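Putative exported protein (Bordetella pertussis Tohama I, PDB 2PFZ) binds pyroglutamic acid and probably delivers it to a tripartite ATP-independent periplasmic (TRAP) transporter. Local coordinates at residues S116-Q122 / E202-N208; V75-D79 / L94-Q98. All blocks are in the same frame, centred on the assembly; numbering follows the deposited sequence.

Contact 1: S116-Q122 / E202-N208; sequences SVAWPPQ and EAWLPKN. With PCA (pyroglutamic acid), chain B.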
ATOM      1  N   SER A 116      -0.562   6.340   8.434  1.00 14.50           N
ATOM      2  CA  SER A 116      -0.824   5.368   7.373  1.00 14.60           C
ATOM      3  C   SER A 116      -1.569   6.068   6.240  1.00 14.58           C
ATOM      4  O   SER A 116      -2.496   6.847   6.510  1.00 14.45           O
ATOM      5  CB  SER A 116      -1.663   4.201   7.912  1.00 13.36           C
ATOM      6  OG  SER A 116      -1.868   3.158   6.937  1.00 15.43           O
ATOM      7  N   VAL A 117      -1.130   5.851   4.993  1.00 14.11           N
ATOM      8  CA  VAL A 117      -1.840   6.442   3.872  1.00 14.81           C
ATOM      9  C   VAL A 117      -2.160   5.465   2.759  1.00 13.84           C
ATOM     10  O   VAL A 117      -1.384   4.579   2.469  1.00 14.13           O
ATOM     11  CB  VAL A 117      -1.314   7.845   3.364  1.00 16.42           C
ATOM     12  CG1 VAL A 117      -0.158   8.478   4.211  1.00 16.24           C
ATOM     13  CG2 VAL A 117      -1.128   7.937   1.861  1.00 15.34           C
ATOM     14  N   ALA A 118      -3.338   5.636   2.173  1.00 13.36           N
ATOM     15  CA  ALA A 118      -3.799   4.728   1.129  1.00 12.46           C
ATOM     16  C   ALA A 118      -3.164   5.062  -0.207  1.00 13.06           C
ATOM     17  O   ALA A 118      -3.097   6.222  -0.592  1.00 13.56           O
ATOM     18  CB  ALA A 118      -5.324   4.801   0.995  1.00 11.80           C
ATOM     19  N   TRP A 119      -2.707   4.022  -0.901  1.00 13.89           N
ATOM     20  CA  TRP A 119      -2.418   4.087  -2.332  1.00 14.69           C
ATOM     21  C   TRP A 119      -3.762   4.298  -3.050  1.00 14.75           C
ATOM     22  O   TRP A 119      -4.820   4.027  -2.480  1.00 14.82           O
ATOM     23  CB  TRP A 119      -1.839   2.746  -2.805  1.00 15.12           C
ATOM     24  CG  TRP A 119      -0.390   2.485  -2.459  1.00 14.99           C
ATOM     25  CD1 TRP A 119       0.093   1.894  -1.330  1.00 14.64           C
ATOM     26  CD2 TRP A 119       0.730   2.753  -3.287  1.00 14.78           C
ATOM     27  NE1 TRP A 119       1.463   1.773  -1.395  1.00 15.22           N
ATOM     28  CE2 TRP A 119       1.887   2.318  -2.586  1.00 15.35           C
ATOM     29  CE3 TRP A 119       0.884   3.351  -4.540  1.00 15.26           C
ATOM     30  CZ2 TRP A 119       3.165   2.435  -3.116  1.00 15.27           C
ATOM     31  CZ3 TRP A 119       2.158   3.475  -5.064  1.00 14.16           C
ATOM     32  CH2 TRP A 119       3.283   3.007  -4.357  1.00 15.70           C
ATOM     33  N   PRO A 120      -3.728   4.782  -4.307  1.00 14.79           N
ATOM     34  CA  PRO A 120      -4.973   4.920  -5.088  1.00 15.03           C
ATOM     35  C   PRO A 120      -5.684   3.584  -5.398  1.00 15.14           C
ATOM     36  O   PRO A 120      -5.109   2.498  -5.227  1.00 14.74           O
ATOM     37  CB  PRO A 120      -4.506   5.632  -6.351  1.00 15.00           C
ATOM     38  CG  PRO A 120      -3.173   6.345  -5.888  1.00 14.78           C
ATOM     39  CD  PRO A 120      -2.566   5.314  -5.040  1.00 14.63           C
ATOM     40  N   PRO A 121      -6.967   3.660  -5.801  1.00 14.91           N
ATOM     41  CA  PRO A 121      -7.745   2.440  -6.030  1.00 14.77           C
ATOM     42  C   PRO A 121      -7.133   1.529  -7.079  1.00 14.48           C
ATOM     43  O   PRO A 121      -6.643   2.003  -8.110  1.00 15.76           O
ATOM     44  CB  PRO A 121      -9.097   2.982  -6.485  1.00 13.87           C
ATOM     45  CG  PRO A 121      -9.177   4.343  -5.825  1.00 14.49           C
ATOM     46  CD  PRO A 121      -7.793   4.872  -6.020  1.00 14.84           C
ATOM     47  N   GLN A 122      -7.123   0.244  -6.783  1.00 14.38           N
ATOM     48  CA  GLN A 122      -6.330  -0.702  -7.567  1.00 14.60           C
ATOM     49  C   GLN A 122      -7.060  -1.225  -8.773  1.00 15.70           C
ATOM     50  O   GLN A 122      -8.168  -1.753  -8.646  1.00 15.33           O
ATOM     51  CB  GLN A 122      -5.908  -1.873  -6.705  1.00 15.11           C
ATOM     52  CG  GLN A 122      -5.178  -1.406  -5.428  1.00 14.96           C
ATOM     53  CD  GLN A 122      -3.721  -1.029  -5.626  1.00 15.35           C
ATOM     54  OE1 GLN A 122      -3.339   0.144  -5.498  1.00 17.96           O
ATOM     55  NE2 GLN A 122      -2.900  -2.005  -5.883  1.00 12.01           N
ATOM     56  N   GLU A 202     -10.917  -0.260  -9.111  1.00 15.54           N
ATOM     57  CA  GLU A 202     -10.965   0.332  -7.767  1.00 15.13           C
ATOM     58  C   GLU A 202     -11.256  -0.764  -6.743  1.00 15.10           C
ATOM     59  O   GLU A 202     -12.050  -0.580  -5.798  1.00 15.58           O
ATOM     60  CB  GLU A 202     -12.012   1.480  -7.674  1.00 14.84           C
ATOM     61  CG  GLU A 202     -11.879   2.537  -8.776  1.00 16.21           C
ATOM     62  CD  GLU A 202     -12.736   3.770  -8.527  1.00 17.27           C
ATOM     63  OE1 GLU A 202     -13.958   3.623  -8.284  1.00 16.65           O
ATOM     64  OE2 GLU A 202     -12.166   4.887  -8.568  1.00 22.16           O
ATOM     65  N   ALA A 203     -10.557  -1.889  -6.893  1.00 14.25           N
ATOM     66  CA  ALA A 203     -10.867  -3.111  -6.140  1.00 14.76           C
ATOM     67  C   ALA A 203     -10.528  -3.037  -4.667  1.00 14.63           C
ATOM     68  O   ALA A 203     -11.220  -3.638  -3.830  1.00 14.62           O
ATOM     69  CB  ALA A 203     -10.214  -4.364  -6.814  1.00 14.02           C
ATOM     70  N   TRP A 204      -9.469  -2.295  -4.347  1.00 15.02           N
ATOM     71  CA  TRP A 204      -9.094  -2.058  -2.949  1.00 14.11           C
ATOM     72  C   TRP A 204      -8.165  -0.860  -2.936  1.00 14.15           C
ATOM     73  O   TRP A 204      -7.756  -0.387  -3.999  1.00 13.67           O
ATOM     74  CB  TRP A 204      -8.447  -3.309  -2.298  1.00 14.38           C
ATOM     75  CG  TRP A 204      -7.102  -3.711  -2.801  1.00 13.37           C
ATOM     76  CD1 TRP A 204      -5.873  -3.346  -2.275  1.00 13.77           C
ATOM     77  CD2 TRP A 204      -6.827  -4.580  -3.897  1.00 14.06           C
ATOM     78  NE1 TRP A 204      -4.851  -3.910  -3.021  1.00 13.08           N
ATOM     79  CE2 TRP A 204      -5.411  -4.679  -4.018  1.00 13.59           C
ATOM     80  CE3 TRP A 204      -7.643  -5.273  -4.815  1.00 14.42           C
ATOM     81  CZ2 TRP A 204      -4.794  -5.456  -5.010  1.00 15.60           C
ATOM     82  CZ3 TRP A 204      -7.024  -6.055  -5.812  1.00 14.93           C
ATOM     83  CH2 TRP A 204      -5.607  -6.129  -5.906  1.00 14.30           C
ATOM     84  N   LEU A 205      -7.830  -0.378  -1.741  1.00 14.45           N
ATOM     85  CA  LEU A 205      -6.885   0.705  -1.585  1.00 13.90           C
ATOM     86  C   LEU A 205      -5.888   0.285  -0.496  1.00 13.66           C
ATOM     87  O   LEU A 205      -6.136   0.473   0.693  1.00 13.70           O
ATOM     88  CB  LEU A 205      -7.548   2.056  -1.239  1.00 14.73           C
ATOM     89  CG  LEU A 205      -8.361   2.846  -2.288  1.00 13.89           C
ATOM     90  CD1 LEU A 205      -9.732   2.198  -2.476  1.00 13.31           C
ATOM     91  CD2 LEU A 205      -8.548   4.318  -1.892  1.00 13.73           C
ATOM     92  N   PRO A 206      -4.742  -0.248  -0.914  1.00 13.08           N
ATOM     93  CA  PRO A 206      -3.840  -0.777   0.098  1.00 11.54           C
ATOM     94  C   PRO A 206      -3.080   0.385   0.727  1.00 12.55           C
ATOM     95  O   PRO A 206      -2.771   1.358   0.045  1.00 12.82           O
ATOM     96  CB  PRO A 206      -2.888  -1.654  -0.724  1.00 12.64           C
ATOM     97  CG  PRO A 206      -2.818  -0.999  -2.067  1.00 12.15           C
ATOM     98  CD  PRO A 206      -4.145  -0.258  -2.262  1.00 12.64           C
ATOM     99  N   LYS A 207      -2.763   0.287   2.013  1.00 12.42           N
ATOM    100  CA  LYS A 207      -2.053   1.396   2.679  1.00 12.61           C
ATOM    101  C   LYS A 207      -0.586   1.087   2.912  1.00 12.61           C
ATOM    102  O   LYS A 207      -0.216  -0.064   3.138  1.00 13.45           O
ATOM    103  CB  LYS A 207      -2.712   1.737   4.023  1.00 12.64           C
ATOM    104  CG  LYS A 207      -4.208   2.146   3.923  1.00 13.35           C
ATOM    105  CD  LYS A 207      -4.788   2.668   5.270  1.00 12.94           C
ATOM    106  CE  LYS A 207      -4.733   1.597   6.348  1.00 13.66           C
ATOM    107  NZ  LYS A 207      -5.412   0.333   5.905  1.00 13.42           N
ATOM    108  N   ASN A 208       0.233   2.128   2.850  1.00 13.77           N
ATOM    109  CA  ASN A 208       1.550   2.120   3.510  1.00 13.95           C
ATOM    110  C   ASN A 208       1.402   2.597   4.941  1.00 14.34           C
ATOM    111  O   ASN A 208       0.405   3.247   5.281  1.00 14.86           O
ATOM    112  CB  ASN A 208       2.536   2.997   2.732  1.00 13.92           C
ATOM    113  CG  ASN A 208       2.948   2.367   1.423  1.00 14.18           C
ATOM    114  OD1 ASN A 208       2.572   1.230   1.124  1.00 14.87           O
ATOM    115  ND2 ASN A 208       3.713   3.097   0.626  1.00 13.99           N
TER
HETATM  116  N   PCA B   1       1.676   0.322  -5.992  1.00 15.94           N
HETATM  117  CA  PCA B   1       2.526  -0.539  -5.146  1.00 16.87           C
HETATM  118  CB  PCA B   1       1.704  -1.208  -4.045  1.00 16.52           C
HETATM  119  CG  PCA B   1       0.270  -0.762  -4.258  1.00 15.73           C
HETATM  120  CD  PCA B   1       0.360   0.197  -5.409  1.00 15.83           C
HETATM  121  OE  PCA B   1      -0.603   0.867  -5.811  1.00 15.77           O
HETATM  122  C   PCA B   1       3.065  -1.632  -6.041  1.00 17.64           C
HETATM  123  O   PCA B   1       4.045  -2.315  -5.717  1.00 17.85           O
HETATM  124  OXT PCA B   1       2.498  -1.838  -7.126  1.00 17.91           O
HETATM  125  O   HOH W   1      -8.657   1.180 -10.078  1.00 19.48           O

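Contact 2: V75-D79 / L94-Q98; sequences VYELD and LYQAQ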
ATOM      1  N   VAL A  75      -4.196  -9.040  10.648  1.00 17.29           N
ATOM      2  CA  VAL A  75      -4.481  -7.604  10.688  1.00 16.93           C
ATOM      3  C   VAL A  75      -3.870  -6.896   9.481  1.00 16.65           C
ATOM      4  O   VAL A  75      -4.407  -5.893   9.042  1.00 17.47           O
ATOM      5  CB  VAL A  75      -3.973  -6.912  12.001  1.00 16.83           C
ATOM      6  CG1 VAL A  75      -2.460  -6.827  12.008  1.00 16.52           C
ATOM      7  CG2 VAL A  75      -4.602  -5.487  12.159  1.00 16.62           C
ATOM      8  N   TYR A  76      -2.788  -7.454   8.938  1.00 16.20           N
ATOM      9  CA  TYR A  76      -2.043  -6.857   7.825  1.00 17.22           C
ATOM     10  C   TYR A  76      -2.721  -7.044   6.466  1.00 17.11           C
ATOM     11  O   TYR A  76      -2.450  -6.287   5.534  1.00 17.75           O
ATOM     12  CB  TYR A  76      -0.628  -7.437   7.767  1.00 17.53           C
ATOM     13  CG  TYR A  76       0.224  -6.881   8.858  1.00 17.74           C
ATOM     14  CD1 TYR A  76       0.543  -5.505   8.881  1.00 18.25           C
ATOM     15  CD2 TYR A  76       0.686  -7.692   9.891  1.00 17.70           C
ATOM     16  CE1 TYR A  76       1.308  -4.967   9.914  1.00 19.07           C
ATOM     17  CE2 TYR A  76       1.469  -7.158  10.940  1.00 18.40           C
ATOM     18  CZ  TYR A  76       1.765  -5.799  10.940  1.00 18.33           C
ATOM     19  OH  TYR A  76       2.532  -5.231  11.950  1.00 20.72           O
ATOM     20  N   GLU A  77      -3.601  -8.039   6.385  1.00 16.86           N
ATOM     21  CA  GLU A  77      -4.254  -8.438   5.124  1.00 17.46           C
ATOM     22  C   GLU A  77      -5.456  -7.575   4.758  1.00 16.77           C
ATOM     23  O   GLU A  77      -5.786  -7.441   3.565  1.00 17.80           O
ATOM     24  CB  GLU A  77      -4.661  -9.917   5.171  1.00 17.32           C
ATOM     25  CG  GLU A  77      -5.300 -10.430   3.866  1.00 18.02           C
ATOM     26  CD  GLU A  77      -5.584 -11.922   3.850  1.00 18.86           C
ATOM     27  OE1 GLU A  77      -5.252 -12.624   4.823  1.00 21.82           O
ATOM     28  OE2 GLU A  77      -6.151 -12.396   2.839  1.00 22.01           O
ATOM     29  N   LEU A  78      -6.085  -6.978   5.775  1.00 16.30           N
ATOM     30  CA  LEU A  78      -7.399  -6.358   5.688  1.00 15.68           C
ATOM     31  C   LEU A  78      -7.602  -5.394   4.526  1.00 16.45           C
ATOM     32  O   LEU A  78      -8.568  -5.546   3.772  1.00 16.08           O
ATOM     33  CB  LEU A  78      -7.793  -5.715   7.049  1.00 16.14           C
ATOM     34  CG  LEU A  78      -9.220  -5.138   7.137  1.00 15.86           C
ATOM     35  CD1 LEU A  78     -10.310  -6.181   6.782  1.00 17.00           C
ATOM     36  CD2 LEU A  78      -9.472  -4.560   8.536  1.00 15.56           C
ATOM     37  N   ASP A  79      -6.707  -4.429   4.357  1.00 16.23           N
ATOM     38  CA  ASP A  79      -6.875  -3.440   3.277  1.00 16.40           C
ATOM     39  C   ASP A  79      -6.497  -3.947   1.864  1.00 16.00           C
ATOM     40  O   ASP A  79      -6.549  -3.180   0.899  1.00 15.10           O
ATOM     41  CB  ASP A  79      -6.208  -2.091   3.628  1.00 16.63           C
ATOM     42  CG  ASP A  79      -4.690  -2.120   3.549  1.00 16.95           C
ATOM     43  OD1 ASP A  79      -4.096  -2.978   2.845  1.00 16.27           O
ATOM     44  OD2 ASP A  79      -4.076  -1.213   4.165  1.00 16.08           O
ATOM     45  N   LEU A  94     -12.318   1.994   6.829  1.00 15.05           N
ATOM     46  CA  LEU A  94     -11.741   0.670   7.083  1.00 14.61           C
ATOM     47  C   LEU A  94     -10.498   0.825   7.925  1.00 14.83           C
ATOM     48  O   LEU A  94     -10.281   0.085   8.866  1.00 15.21           O
ATOM     49  CB  LEU A  94     -11.393  -0.057   5.772  1.00 14.57           C
ATOM     50  CG  LEU A  94     -10.878  -1.503   5.935  1.00 14.53           C
ATOM     51  CD1 LEU A  94     -11.913  -2.405   6.654  1.00 13.42           C
ATOM     52  CD2 LEU A  94     -10.528  -2.070   4.542  1.00 14.13           C
ATOM     53  N   TYR A  95      -9.670   1.793   7.556  1.00 13.75           N
ATOM     54  CA  TYR A  95      -8.474   2.126   8.325  1.00 14.55           C
ATOM     55  C   TYR A  95      -8.795   2.415   9.792  1.00 14.80           C
ATOM     56  O   TYR A  95      -8.144   1.863  10.689  1.00 14.78           O
ATOM     57  CB  TYR A  95      -7.792   3.343   7.672  1.00 13.61           C
ATOM     58  CG  TYR A  95      -6.652   3.994   8.473  1.00 14.91           C
ATOM     59  CD1 TYR A  95      -5.821   3.249   9.329  1.00 14.94           C
ATOM     60  CD2 TYR A  95      -6.387   5.358   8.322  1.00 13.96           C
ATOM     61  CE1 TYR A  95      -4.759   3.866  10.037  1.00 14.28           C
ATOM     62  CE2 TYR A  95      -5.335   5.985   9.039  1.00 13.03           C
ATOM     63  CZ  TYR A  95      -4.545   5.234   9.886  1.00 14.43           C
ATOM     64  OH  TYR A  95      -3.495   5.868  10.534  1.00 16.57           O
ATOM     65  N   GLN A  96      -9.750   3.305  10.043  1.00 15.60           N
ATOM     66  CA  GLN A  96     -10.116   3.662  11.423  1.00 16.85           C
ATOM     67  C   GLN A  96     -10.565   2.459  12.248  1.00 16.98           C
ATOM     68  O   GLN A  96     -10.205   2.340  13.417  1.00 17.15           O
ATOM     69  CB  GLN A  96     -11.180   4.763  11.419  1.00 17.34           C
ATOM     70  CG  GLN A  96     -10.672   6.111  10.872  1.00 17.84           C
ATOM     71  CD  GLN A  96      -9.358   6.580  11.504  1.00 20.34           C
ATOM     72  OE1 GLN A  96      -8.309   6.586  10.862  1.00 22.51           O
ATOM     73  NE2 GLN A  96      -9.419   6.997  12.747  1.00 20.10           N
ATOM     74  N   ALA A  97     -11.309   1.548  11.613  1.00 16.98           N
ATOM     75  CA  ALA A  97     -11.712   0.268  12.207  1.00 16.63           C
ATOM     76  C   ALA A  97     -10.492  -0.642  12.525  1.00 17.05           C
ATOM     77  O   ALA A  97     -10.422  -1.305  13.590  1.00 17.47           O
ATOM     78  CB  ALA A  97     -12.658  -0.438  11.255  1.00 16.83           C
ATOM     79  N   GLN A  98      -9.527  -0.646  11.612  1.00 15.27           N
ATOM     80  CA  GLN A  98      -8.330  -1.503  11.723  1.00 15.11           C
ATOM     81  C   GLN A  98      -7.303  -0.979  12.716  1.00 15.06           C
ATOM     82  O   GLN A  98      -6.553  -1.746  13.333  1.00 14.64           O
ATOM     83  CB  GLN A  98      -7.648  -1.550  10.351  1.00 14.57           C
ATOM     84  CG  GLN A  98      -6.388  -2.387  10.223  1.00 13.89           C
ATOM     85  CD  GLN A  98      -5.716  -2.191   8.850  1.00 14.87           C
ATOM     86  OE1 GLN A  98      -5.802  -1.112   8.263  1.00 15.48           O
ATOM     87  NE2 GLN A  98      -5.036  -3.234   8.352  1.00 17.22           N
TER

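Contact 1: S116-Q122 / E202-N208
Glu202 meets Pro121 at one end of the contact, its CB 3.5 Å from Pro121 CB. A water accepts from Glu202 N and donates weakly to Pro121 O. Ala203 N gives an almost straight bond (172°) to Gln122 O at 3.0 Å. Trp204 O takes Gln122 N at 2.9 Å. The Trp204 side chain starts away from 116-122, but with CG between the backbone N and the carbonyl carbon (chi1 68°) its ring turns back. The five-membered ring lies under Gln122 CG, which sits 3.5 Å from the ring centroid, over the face, in a CH-pi contact. Trp204 NE1 bonds to Tyr144 OH, so a pocket residue fixes the indole on its polar side. Leu205 lies alongside Pro121, pointing the same way, with Leu205 CG 3.9 Å from Pro121 CG. Pro206 O accepts Trp119 N at 2.8 Å. Lys207 faces Ala118 as a non-hydrogen-bonded antiparallel pair. Its chain passes Ser116 OG and bends away to a salt bridge with Asp79. Asn208 and Val117 form the hydrogen-bonded pair. Asn208 O is gripped twice, by Val117 N and Ser116 OG, from opposite faces of its plane. Asn208 OD1 takes Trp119 NE1 at 2.8 Å. This oxygen lies near the indole plane, and the nitrogen sits above the amide plane, not on a lone pair; the two planes stand 86° apart. The ligand lies over one face of the Trp119 ring, with PCA CD 3.3 Å from Trp119 CD2. Both segments run between the two main sheets, consistent with the interdomain hinge of a periplasmic receptor. The backbone bonds tie the crossings together. The NE1 bond limits rotation of the indole, Trp119 N fixes the backbone below it, and the ring probably gives pyroglutamic acid a steady flat wall.

Contact 2: V75-D79 / L94-Q98
Gln98 NE2 donates to Val75 O at 2.8 Å, the one hydrogen bond between these segments. It joins the loop before helix 88-107 to a side chain of that helix, within the periplasmic binding protein fold. A 3-10 segment begins at Leu78 and runs on past Asp79. The N-H...O angle is 151°. The donor comes nearly along the axis of the Val75 carbonyl, and Val75 O lies in the plane of the Gln98 amide. An extended chain brings the amide there: CG is trans to the backbone N (chi1 -180°) and chi2 is -172°. The other end of the amide is also engaged, since Gln98 OE1 probably accepts from Lys207 NZ. Together the two bonds would fix the amide's rotation.

The rest of the contact is apolar. Val75 CG2 packs on Gln98 CG at 4.1 Å, the two side chains crossing at about a right angle. Leu78 is directed at the helix and fits against Leu94 and Gln98, which are one turn apart. Leu78 and Gln98 run antiparallel alongside each other, with Leu78 CD2 4.0 Å from Gln98 CB. Leu78 CB lies over one face of the Gln98 amide, 3.9 Å from Gln98 NE2. Leu94 splits its two methyls between neighbours. CD2 reaches the backbone of the 3-10 segment, 4.1 Å from Asp79 CA. Helix 289-299 covers part of this patch through Met294 on Val75 and Tyr298 on Leu94. Trp283 of helix 266-287 touches Leu78. All five touching residues are buried. The closest apolar approach joins the other Leu94 methyl, CD1, to Leu78 CD2 at 3.8 Å.

Both contacts are buried, but contact 1 lies nearer the middle of the chain, about 6 Å from its centre against about 12 Å. Contact 1 joins two extended segments mainly through backbone bonds and lines the ligand pocket. Contact 2 sets a loop on a helix, mostly by carbon packing, with a single side-chain bond across it. Helix 88-107 of contact 2 is followed in the chain by strand 111-118, which leads into contact 1. Their centres are about 11 Å apart, and they touch. The amine of Lys207 joins the two contacts, while Trp204 CD1 packs on Asp79 O at 3.2 Å. The loop at 75-79 thus packs against 202-208.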